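Local coordinates for ATP grasp ligase (Microcystis aeruginosa MRC, PDB 5IG9), which is an ATP-grasp ligase that probably uses ATP to activate side-chain carboxylates of a microviridin-type precursor peptide and close its rings, at residues 3-8 with 27-32; 9-14 with 298-303; 112-117 with 274-279; 219-224 with 315-320. All blocks are in the same frame, centred on the assembly; numbering follows the deposited sequence.

Contact 1: 3-8 with 27-32; sequences VLIVTF and KKAFRF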
# COMPACT_ATOMS: atom_id res chain seq x y z
N VAL A 3 -0.68 -23.74 -7.41
CA VAL A 3 -1.33 -22.45 -7.21
C VAL A 3 -1.23 -22.08 -5.73
O VAL A 3 -1.71 -22.80 -4.86
CB VAL A 3 -2.80 -22.49 -7.66
CG1 VAL A 3 -3.52 -21.22 -7.22
CG2 VAL A 3 -2.87 -22.65 -9.17
N LEU A 4 -0.58 -20.95 -5.45
CA LEU A 4 -0.49 -20.44 -4.09
C LEU A 4 -1.69 -19.54 -3.83
O LEU A 4 -1.93 -18.58 -4.57
CB LEU A 4 0.81 -19.67 -3.88
CG LEU A 4 0.90 -18.84 -2.61
CD1 LEU A 4 0.82 -19.70 -1.35
CD2 LEU A 4 2.17 -18.01 -2.62
N ILE A 5 -2.45 -19.85 -2.79
CA ILE A 5 -3.67 -19.13 -2.46
C ILE A 5 -3.42 -18.35 -1.18
O ILE A 5 -3.27 -18.93 -0.10
CB ILE A 5 -4.87 -20.07 -2.33
CG1 ILE A 5 -5.22 -20.64 -3.70
CG2 ILE A 5 -6.06 -19.33 -1.75
CD1 ILE A 5 -6.28 -21.70 -3.68
N VAL A 6 -3.39 -17.03 -1.30
CA VAL A 6 -3.07 -16.14 -0.19
C VAL A 6 -4.38 -15.74 0.48
O VAL A 6 -5.11 -14.89 -0.03
CB VAL A 6 -2.28 -14.92 -0.66
CG1 VAL A 6 -1.85 -14.08 0.52
CG2 VAL A 6 -1.07 -15.37 -1.48
N THR A 7 -4.67 -16.35 1.63
CA THR A 7 -5.92 -16.10 2.33
C THR A 7 -5.68 -16.03 3.83
O THR A 7 -4.58 -15.68 4.28
CB THR A 7 -6.95 -17.18 2.00
OG1 THR A 7 -8.11 -17.00 2.81
CG2 THR A 7 -6.37 -18.56 2.26
N PHE A 8 -6.71 -16.35 4.62
CA PHE A 8 -6.57 -16.46 6.07
C PHE A 8 -7.52 -17.55 6.55
O PHE A 8 -8.35 -18.06 5.79
CB PHE A 8 -6.81 -15.12 6.77
CG PHE A 8 -8.24 -14.66 6.77
CD1 PHE A 8 -8.91 -14.40 5.58
CD2 PHE A 8 -8.91 -14.44 7.97
CE1 PHE A 8 -10.22 -13.96 5.59
CE2 PHE A 8 -10.22 -14.00 7.98
CZ PHE A 8 -10.88 -13.76 6.79
N LYS A 27 -4.54 -29.98 -11.56
CA LYS A 27 -3.48 -29.21 -10.91
C LYS A 27 -3.70 -29.21 -9.40
O LYS A 27 -4.76 -29.59 -8.90
CB LYS A 27 -3.42 -27.79 -11.46
CG LYS A 27 -2.14 -27.48 -12.23
CD LYS A 27 -0.90 -27.95 -11.47
CE LYS A 27 0.33 -27.14 -11.84
NZ LYS A 27 1.47 -27.99 -12.28
N LYS A 28 -2.67 -28.77 -8.67
CA LYS A 28 -2.70 -28.75 -7.22
C LYS A 28 -2.69 -27.32 -6.71
O LYS A 28 -2.35 -26.38 -7.44
CB LYS A 28 -1.51 -29.53 -6.63
CG LYS A 28 -0.15 -29.17 -7.22
CD LYS A 28 0.20 -30.06 -8.41
CE LYS A 28 1.58 -29.73 -8.96
NZ LYS A 28 1.92 -30.56 -10.15
N ALA A 29 -3.06 -27.16 -5.44
CA ALA A 29 -3.16 -25.84 -4.83
C ALA A 29 -2.79 -25.91 -3.36
O ALA A 29 -3.21 -26.83 -2.65
CB ALA A 29 -4.57 -25.26 -4.99
N PHE A 30 -2.00 -24.94 -2.91
CA PHE A 30 -1.60 -24.82 -1.51
C PHE A 30 -2.29 -23.61 -0.90
O PHE A 30 -2.25 -22.51 -1.47
CB PHE A 30 -0.08 -24.68 -1.39
CG PHE A 30 0.42 -24.55 0.03
CD1 PHE A 30 0.73 -25.67 0.77
CD2 PHE A 30 0.57 -23.30 0.61
CE1 PHE A 30 1.19 -25.56 2.07
CE2 PHE A 30 1.03 -23.18 1.92
CZ PHE A 30 1.34 -24.31 2.65
N ARG A 31 -2.92 -23.81 0.26
CA ARG A 31 -3.61 -22.75 0.98
C ARG A 31 -2.67 -22.16 2.03
O ARG A 31 -2.20 -22.88 2.92
CB ARG A 31 -4.89 -23.26 1.64
CG ARG A 31 -5.50 -22.28 2.63
CD ARG A 31 -6.92 -22.66 3.00
NE ARG A 31 -7.48 -21.73 3.97
CZ ARG A 31 -8.78 -21.65 4.25
NH1 ARG A 31 -9.64 -22.44 3.63
NH2 ARG A 31 -9.21 -20.76 5.14
N PHE A 32 -2.43 -20.86 1.95
CA PHE A 32 -1.53 -20.16 2.87
C PHE A 32 -2.36 -19.18 3.70
O PHE A 32 -2.76 -18.12 3.21
CB PHE A 32 -0.43 -19.43 2.09
CG PHE A 32 0.46 -18.58 2.95
CD1 PHE A 32 0.94 -19.05 4.16
CD2 PHE A 32 0.84 -17.31 2.53
CE1 PHE A 32 1.77 -18.26 4.95
CE2 PHE A 32 1.68 -16.53 3.31
CZ PHE A 32 2.14 -17.00 4.52

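Contact 2: 9-14 with 298-303; sequences SRDNES and VGEFFW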
# COMPACT_ATOMS: atom_id res chain seq x y z
N SER A 9 -7.37 -17.93 7.82
CA SER A 9 -8.04 -19.12 8.33
C SER A 9 -9.56 -18.95 8.39
O SER A 9 -10.29 -19.93 8.20
CB SER A 9 -7.49 -19.48 9.71
OG SER A 9 -7.64 -18.40 10.62
N ARG A 10 -10.05 -17.74 8.66
CA ARG A 10 -11.48 -17.51 8.79
C ARG A 10 -12.13 -17.06 7.49
O ARG A 10 -13.22 -16.48 7.51
CB ARG A 10 -11.76 -16.49 9.90
CG ARG A 10 -11.34 -16.94 11.30
CD ARG A 10 -11.75 -15.92 12.35
NE ARG A 10 -12.93 -16.33 13.11
CZ ARG A 10 -14.18 -15.96 12.82
NH1 ARG A 10 -14.42 -15.17 11.79
NH2 ARG A 10 -15.18 -16.38 13.58
N ASP A 11 -11.48 -17.31 6.35
CA ASP A 11 -12.09 -16.97 5.07
C ASP A 11 -13.26 -17.91 4.78
O ASP A 11 -13.41 -18.97 5.39
CB ASP A 11 -11.06 -17.05 3.94
CG ASP A 11 -11.37 -16.08 2.81
OD1 ASP A 11 -12.50 -15.54 2.78
OD2 ASP A 11 -10.49 -15.87 1.95
N ASN A 12 -14.10 -17.49 3.84
CA ASN A 12 -15.40 -18.12 3.64
C ASN A 12 -15.27 -19.27 2.63
O ASN A 12 -14.17 -19.79 2.40
CB ASN A 12 -16.42 -17.07 3.22
CG ASN A 12 -15.99 -16.26 2.01
OD1 ASN A 12 -15.36 -16.79 1.09
ND2 ASN A 12 -16.32 -14.98 2.00
N GLU A 13 -16.39 -19.67 2.03
CA GLU A 13 -16.46 -20.84 1.17
C GLU A 13 -15.87 -20.60 -0.22
O GLU A 13 -15.89 -21.51 -1.05
CB GLU A 13 -17.91 -21.30 1.03
CG GLU A 13 -18.66 -21.46 2.36
CD GLU A 13 -19.15 -20.13 2.92
OE1 GLU A 13 -19.52 -19.23 2.13
OE2 GLU A 13 -19.17 -19.98 4.17
N SER A 14 -15.35 -19.40 -0.49
CA SER A 14 -14.73 -19.15 -1.78
C SER A 14 -13.47 -19.99 -1.96
O SER A 14 -13.17 -20.44 -3.07
CB SER A 14 -14.41 -17.66 -1.93
OG SER A 14 -15.34 -16.87 -1.22
N VAL A 298 -10.37 -6.96 -4.84
CA VAL A 298 -10.45 -8.18 -4.04
C VAL A 298 -11.84 -8.31 -3.44
O VAL A 298 -12.01 -8.91 -2.37
CB VAL A 298 -9.37 -8.19 -2.94
CG1 VAL A 298 -7.97 -8.30 -3.54
CG2 VAL A 298 -9.48 -6.95 -2.07
N GLY A 299 -12.84 -7.76 -4.12
CA GLY A 299 -14.20 -7.87 -3.64
C GLY A 299 -14.72 -9.29 -3.69
O GLY A 299 -14.24 -10.14 -4.45
N GLU A 300 -15.74 -9.54 -2.87
CA GLU A 300 -16.30 -10.87 -2.71
C GLU A 300 -17.11 -11.27 -3.94
O GLU A 300 -17.43 -10.45 -4.80
CB GLU A 300 -17.18 -10.93 -1.46
CG GLU A 300 -16.41 -11.00 -0.16
CD GLU A 300 -15.82 -12.37 0.10
OE1 GLU A 300 -16.06 -13.29 -0.72
OE2 GLU A 300 -15.11 -12.53 1.11
N PHE A 301 -17.43 -12.56 -4.02
CA PHE A 301 -18.19 -13.05 -5.15
C PHE A 301 -19.04 -14.25 -4.76
O PHE A 301 -19.96 -14.63 -5.49
CB PHE A 301 -17.24 -13.42 -6.31
CG PHE A 301 -16.37 -14.62 -6.02
CD1 PHE A 301 -16.81 -15.90 -6.34
CD2 PHE A 301 -15.10 -14.47 -5.48
CE1 PHE A 301 -16.01 -17.00 -6.09
CE2 PHE A 301 -14.30 -15.57 -5.23
CZ PHE A 301 -14.75 -16.84 -5.54
N PHE A 302 -18.73 -14.85 -3.60
CA PHE A 302 -19.36 -16.11 -3.23
C PHE A 302 -20.87 -15.96 -3.08
O PHE A 302 -21.61 -16.92 -3.34
CB PHE A 302 -18.73 -16.65 -1.94
CG PHE A 302 -19.31 -16.07 -0.69
CD1 PHE A 302 -18.93 -14.81 -0.25
CD2 PHE A 302 -20.23 -16.78 0.05
CE1 PHE A 302 -19.48 -14.28 0.91
CE2 PHE A 302 -20.78 -16.26 1.20
CZ PHE A 302 -20.40 -15.01 1.63
N TRP A 303 -21.35 -14.79 -2.66
CA TRP A 303 -22.79 -14.64 -2.46
C TRP A 303 -23.55 -14.48 -3.77
O TRP A 303 -24.78 -14.46 -3.74
CB TRP A 303 -23.08 -13.46 -1.53
CG TRP A 303 -22.41 -12.18 -1.90
CD1 TRP A 303 -21.17 -11.77 -1.51
CD2 TRP A 303 -22.94 -11.14 -2.73
NE1 TRP A 303 -20.89 -10.54 -2.05
CE2 TRP A 303 -21.96 -10.13 -2.79
CE3 TRP A 303 -24.14 -10.96 -3.41
CZ2 TRP A 303 -22.15 -8.96 -3.53
CZ3 TRP A 303 -24.33 -9.80 -4.14
CH2 TRP A 303 -23.33 -8.81 -4.19

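Contact 3: 112-117 with 274-279; sequences HLDPIA and GLNYGA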
# COMPACT_ATOMS: atom_id res chain seq x y z
N HIS A 112 -0.13 -13.94 -11.58
CA HIS A 112 -0.70 -13.39 -10.35
C HIS A 112 -2.12 -12.89 -10.61
O HIS A 112 -2.39 -12.25 -11.64
CB HIS A 112 0.16 -12.25 -9.81
CG HIS A 112 1.47 -12.69 -9.25
ND1 HIS A 112 1.70 -12.84 -7.90
CD2 HIS A 112 2.63 -13.03 -9.86
CE1 HIS A 112 2.94 -13.24 -7.70
NE2 HIS A 112 3.53 -13.36 -8.88
N LEU A 113 -3.02 -13.17 -9.67
CA LEU A 113 -4.40 -12.70 -9.75
C LEU A 113 -4.84 -12.07 -8.43
O LEU A 113 -5.43 -12.75 -7.59
CB LEU A 113 -5.34 -13.85 -10.12
CG LEU A 113 -6.81 -13.51 -10.38
CD1 LEU A 113 -6.99 -13.00 -11.80
CD2 LEU A 113 -7.70 -14.70 -10.11
N ASP A 114 -4.54 -10.79 -8.23
CA ASP A 114 -3.77 -9.98 -9.18
C ASP A 114 -2.44 -9.58 -8.57
O ASP A 114 -2.24 -9.75 -7.37
CB ASP A 114 -4.57 -8.74 -9.60
CG ASP A 114 -5.68 -9.07 -10.57
OD1 ASP A 114 -5.37 -9.41 -11.73
OD2 ASP A 114 -6.87 -8.96 -10.18
N PRO A 115 -1.51 -9.07 -9.38
CA PRO A 115 -0.24 -8.58 -8.82
C PRO A 115 -0.46 -7.50 -7.77
O PRO A 115 -1.40 -6.71 -7.85
CB PRO A 115 0.50 -8.03 -10.04
CG PRO A 115 -0.03 -8.83 -11.17
CD PRO A 115 -1.47 -9.09 -10.85
N ILE A 116 0.43 -7.48 -6.78
CA ILE A 116 0.30 -6.52 -5.69
C ILE A 116 0.38 -5.09 -6.21
O ILE A 116 -0.38 -4.22 -5.78
CB ILE A 116 1.37 -6.80 -4.61
CG1 ILE A 116 1.09 -8.13 -3.92
CG2 ILE A 116 1.40 -5.67 -3.60
CD1 ILE A 116 1.99 -8.40 -2.75
N ALA A 117 1.30 -4.83 -7.14
CA ALA A 117 1.46 -3.47 -7.63
C ALA A 117 0.20 -2.97 -8.34
O ALA A 117 -0.09 -1.77 -8.32
CB ALA A 117 2.67 -3.38 -8.56
N GLY A 274 -4.51 -2.95 -14.92
CA GLY A 274 -3.82 -4.22 -15.05
C GLY A 274 -4.44 -5.37 -14.29
O GLY A 274 -3.73 -6.27 -13.84
N LEU A 275 -5.76 -5.36 -14.12
CA LEU A 275 -6.44 -6.37 -13.32
C LEU A 275 -7.05 -7.44 -14.20
O LEU A 275 -7.53 -7.17 -15.31
CB LEU A 275 -7.52 -5.73 -12.45
CG LEU A 275 -7.04 -4.73 -11.39
CD1 LEU A 275 -8.22 -4.23 -10.57
CD2 LEU A 275 -5.98 -5.35 -10.50
N ASN A 276 -7.04 -8.68 -13.69
CA ASN A 276 -7.81 -9.76 -14.28
C ASN A 276 -8.93 -10.25 -13.37
O ASN A 276 -9.62 -11.21 -13.72
CB ASN A 276 -6.89 -10.93 -14.66
CG ASN A 276 -6.14 -10.69 -15.97
OD1 ASN A 276 -6.75 -10.47 -17.01
ND2 ASN A 276 -4.82 -10.71 -15.90
N TYR A 277 -9.12 -9.62 -12.21
CA TYR A 277 -10.30 -9.83 -11.39
C TYR A 277 -10.73 -8.49 -10.81
O TYR A 277 -9.89 -7.63 -10.52
CB TYR A 277 -10.06 -10.83 -10.24
CG TYR A 277 -11.22 -10.92 -9.28
CD1 TYR A 277 -12.29 -11.78 -9.53
CD2 TYR A 277 -11.27 -10.14 -8.12
CE1 TYR A 277 -13.36 -11.86 -8.66
CE2 TYR A 277 -12.33 -10.22 -7.25
CZ TYR A 277 -13.38 -11.08 -7.52
OH TYR A 277 -14.44 -11.16 -6.65
N GLY A 278 -12.04 -8.31 -10.65
CA GLY A 278 -12.56 -7.09 -10.07
C GLY A 278 -14.04 -7.15 -9.76
O GLY A 278 -14.83 -7.67 -10.55
N ALA A 279 -14.43 -6.64 -8.60
CA ALA A 279 -15.84 -6.51 -8.23
C ALA A 279 -16.23 -5.05 -8.38
O ALA A 279 -15.74 -4.19 -7.63
CB ALA A 279 -16.09 -7.02 -6.82

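Contact 4: 219-224 with 315-320; sequences TIVGEQ and QAIAEI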
# COMPACT_ATOMS: atom_id res chain seq x y z
N THR A 219 -18.86 -8.70 -11.66
CA THR A 219 -17.64 -9.44 -11.37
C THR A 219 -16.99 -9.83 -12.68
O THR A 219 -17.61 -10.48 -13.52
CB THR A 219 -17.95 -10.68 -10.53
OG1 THR A 219 -18.71 -10.31 -9.38
CG2 THR A 219 -16.66 -11.33 -10.08
N ILE A 220 -15.73 -9.41 -12.86
CA ILE A 220 -15.00 -9.64 -14.10
C ILE A 220 -13.83 -10.57 -13.80
O ILE A 220 -13.06 -10.32 -12.86
CB ILE A 220 -14.50 -8.32 -14.71
CG1 ILE A 220 -15.69 -7.44 -15.10
CG2 ILE A 220 -13.60 -8.59 -15.91
CD1 ILE A 220 -15.30 -6.07 -15.59
N VAL A 221 -13.70 -11.63 -14.59
CA VAL A 221 -12.58 -12.57 -14.49
C VAL A 221 -11.94 -12.63 -15.87
O VAL A 221 -12.48 -13.27 -16.79
CB VAL A 221 -13.02 -13.96 -14.03
CG1 VAL A 221 -11.81 -14.83 -13.76
CG2 VAL A 221 -13.91 -13.87 -12.80
N GLY A 222 -10.78 -11.99 -16.02
CA GLY A 222 -10.15 -11.89 -17.32
C GLY A 222 -10.91 -10.93 -18.21
O GLY A 222 -10.81 -9.71 -18.05
N GLU A 223 -11.69 -11.47 -19.15
CA GLU A 223 -12.60 -10.67 -19.97
C GLU A 223 -14.02 -11.22 -19.93
O GLU A 223 -14.84 -10.87 -20.78
CB GLU A 223 -12.10 -10.58 -21.41
CG GLU A 223 -10.81 -9.78 -21.56
CD GLU A 223 -10.44 -9.52 -23.01
OE1 GLU A 223 -10.69 -10.40 -23.86
OE2 GLU A 223 -9.90 -8.43 -23.30
N GLN A 224 -14.32 -12.08 -18.95
CA GLN A 224 -15.65 -12.62 -18.75
C GLN A 224 -16.38 -11.76 -17.71
O GLN A 224 -15.84 -11.52 -16.62
CB GLN A 224 -15.59 -14.07 -18.29
CG GLN A 224 -16.91 -14.80 -18.32
CD GLN A 224 -16.74 -16.30 -18.16
OE1 GLN A 224 -15.64 -16.79 -17.90
NE2 GLN A 224 -17.84 -17.04 -18.30
N GLN A 315 -15.37 -21.32 -10.77
CA GLN A 315 -14.85 -22.07 -11.91
C GLN A 315 -14.00 -21.17 -12.80
O GLN A 315 -12.92 -21.57 -13.25
CB GLN A 315 -16.00 -22.69 -12.69
CG GLN A 315 -15.55 -23.56 -13.85
CD GLN A 315 -14.73 -24.75 -13.40
OE1 GLN A 315 -15.04 -25.40 -12.40
NE2 GLN A 315 -13.66 -25.05 -14.14
N ALA A 316 -14.48 -19.96 -13.08
CA ALA A 316 -13.74 -19.06 -13.96
C ALA A 316 -12.42 -18.63 -13.33
O ALA A 316 -11.41 -18.49 -14.03
CB ALA A 316 -14.58 -17.83 -14.30
N ILE A 317 -12.41 -18.43 -12.01
CA ILE A 317 -11.18 -18.05 -11.32
C ILE A 317 -10.18 -19.19 -11.36
O ILE A 317 -9.00 -19.00 -11.67
CB ILE A 317 -11.49 -17.63 -9.87
CG1 ILE A 317 -12.31 -16.34 -9.86
CG2 ILE A 317 -10.20 -17.46 -9.08
CD1 ILE A 317 -12.68 -15.88 -8.47
N ALA A 318 -10.64 -20.41 -11.05
CA ALA A 318 -9.75 -21.57 -11.08
C ALA A 318 -9.20 -21.80 -12.48
O ALA A 318 -8.06 -22.25 -12.64
CB ALA A 318 -10.49 -22.81 -10.58
N GLU A 319 -9.99 -21.50 -13.52
CA GLU A 319 -9.50 -21.69 -14.88
C GLU A 319 -8.39 -20.71 -15.22
O GLU A 319 -7.33 -21.11 -15.72
CB GLU A 319 -10.66 -21.58 -15.88
CG GLU A 319 -11.60 -22.79 -15.87
CD GLU A 319 -12.75 -22.66 -16.85
OE1 GLU A 319 -12.79 -21.66 -17.59
OE2 GLU A 319 -13.61 -23.56 -16.88
N ILE A 320 -8.60 -19.42 -14.96
CA ILE A 320 -7.57 -18.44 -15.30
C ILE A 320 -6.34 -18.63 -14.42
O ILE A 320 -5.23 -18.25 -14.81
CB ILE A 320 -8.13 -17.01 -15.20
CG1 ILE A 320 -7.22 -16.02 -15.94
CG2 ILE A 320 -8.29 -16.58 -13.76
CD1 ILE A 320 -7.74 -14.61 -15.93

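Contact 1: 3-8 with 27-32
V3-T7 and A29-F32 are the two neighbouring parallel strands of a beta-alpha-beta unit, joined by a crossover through helix 14-23. Residues 3, 5 and 7 bond through their backbones to K28, F30 and F32. V3 N donates to K28 O (3.1 Å) and V3 O accepts from F30 N; I5 N and I5 O pair likewise with F30 O and F32 N, and T7 N follows on F32 O at 3.0 Å. On one face L4 lies side by side with F30 and F32, all pointing the same way. The chi2 of L4, 63°, brings CD1 to F32 CB (3.7 Å) and to the edge of the F30 ring, where F30 CD2 is 4.1 Å from L4 CD1. The other face carries A29 CB, 4.2 Å from I5 CD1. R31, extended from CG to NE, passes T7 CG2 and donates from NH2 to F8 O (2.9 Å). That bond is bent, at 135°, while R31 NE is salt-bridged to D33. Helix 14-23 covers the V3, I5 and R31 face, helix 87-107 packs on V6 and F32 from the other, and strand 69-72 flanks strand 3-7 on its second edge.

Contact 2: 9-14 with 298-303
N12 meets E300 and F302 from a helix-capping position, in the loop that leads from strand 3-7 into helix 14-23. Its CB points toward residues 298-303, and chi1 of 54° sets CG between the backbone N and the carbonyl carbon. CG then lies over one face of the F302 ring, offset toward the rim, 4.0 Å from F302 CD1. OD1 turns back to cap the helix, accepting from S14 N at 3.1 Å. ND2 reaches E300 tip to tip, donating to OE2 (2.9 Å) from above the carboxylate plane and more weakly to OE1. The same ND2 lies 3.4 Å from F302 CE1, amide and ring planes 38° apart. R73 and R74 hold the same E300 OE2 in salt bridges, and R73 also binds D11 OD2; these cations probably offset the repulsion between D11 OD1 and E300 OE2, 4.3 Å apart. An alanine in place of N12 would probably leave S14 N without its cap, E300 without its amide donor and the F302 face without the amide group over it. E13, bent at chi2, has OE1 beside F302 CD2 and CE2. At the next residue, S14, CB is 3.7 Å from F301 CZ.

Contact 3: 112-117 with 274-279
D114 and L275 cross at about a right angle, and so do L113 and N276. Together the four side chains join the end of strand 111-113 to the start of strand 277-284. The carboxylate of D114 acts as a fork over two successive backbone amides. Its chi1 of -76° puts CG anti to the carbonyl carbon. OD1 accepts from N276 N at 2.7 Å in a nearly straight bond of 167°, met on the syn side. OD2 takes Y277 N at 3.1 Å, a weak bond. L275 lies across this group, its CD2 3.7 Å from both CG and OD2 of D114. An alanine in place of D114 would probably leave the amides of N276 and Y277 without these acceptors and open a gap beside L275 CD2. L113, the residue before a cis peptide bond, has a chi2 of 82° that sets CD1 against N276 CB at 3.5 Å. The same methyl lies 4.1 Å from Y277 CB. Just upstream, G274 is the C-prime residue of a Schellman motif that ends helix 260-273. I317, I320 and L321 of helix 313-323 pack on L113, whose backbone is bonded to strand 69-72; helix 116-122 places V119 against D114, and K118 and A122 against L275.

Contact 4: 219-224 with 315-320
V221 has CG1 anti to its backbone N (chi1 -172°) and CG2 anti to its carbonyl carbon, a setting that spreads the two methyls over different residues of helix 315-320. CG1 meets the first turn at A316, 4.1 Å from its CB and close to its carbonyl oxygen, and the next turn at I320, whose CG2 is 3.9 Å away. CG2 instead turns to I317 CG1 at 4.2 Å, the two side chains crossing at about a right angle. A single valine thus rests on three helix positions, i, i+1 and i+4. The chi1 of I320, -163°, puts CG1 anti to its backbone N, and the chain continues extended to CD1, which lies 3.9 Å from G222 CA. G222 has a positive phi and occupies the first corner of a two-residue hairpin turn with E223: V221 N bonds to Q224 O and Q224 N to V221 O. On the far strand of that hairpin Q224 is extended beyond CG, and its OE1 approaches A316 CB at 3.9 Å. The contact is made by van der Waals touch, mostly of apolar groups. The strand and helix axes run 9.2 Å apart at closest approach and 26° from parallel. I317 also packs on Y277, and A318 on A21 and I22 of helix 14-23. Here a C-terminal helix is packed across the strand ends and hairpin of the antiparallel sheet that holds strands 214-221 and 277-284, which in this ATP-grasp family protein brings helix 313-323 between that sheet and the N-terminal domain.

Overall arrangement
From the N terminus, contact 1 closes the first loop, a short one holding helix 14-23, and starts the parallel sheet of the pre-ATP-grasp domain. Contact 2 leaves from the loop between the segments of contact 1, crossing it, and closes the longest loop, of 283 residues, onto the chain just after strand 290-296. Contact 3 is nested inside that loop and joins the far edge of the same parallel sheet to the antiparallel sheet that holds strands 214-221 and 277-284. Contact 4 crosses both contact 2 and contact 3, fastening helix 313-323 to that second sheet. Contacts 3 and 4 share these neighbouring strands, and F301 of contact 2 touches I317 of contact 4.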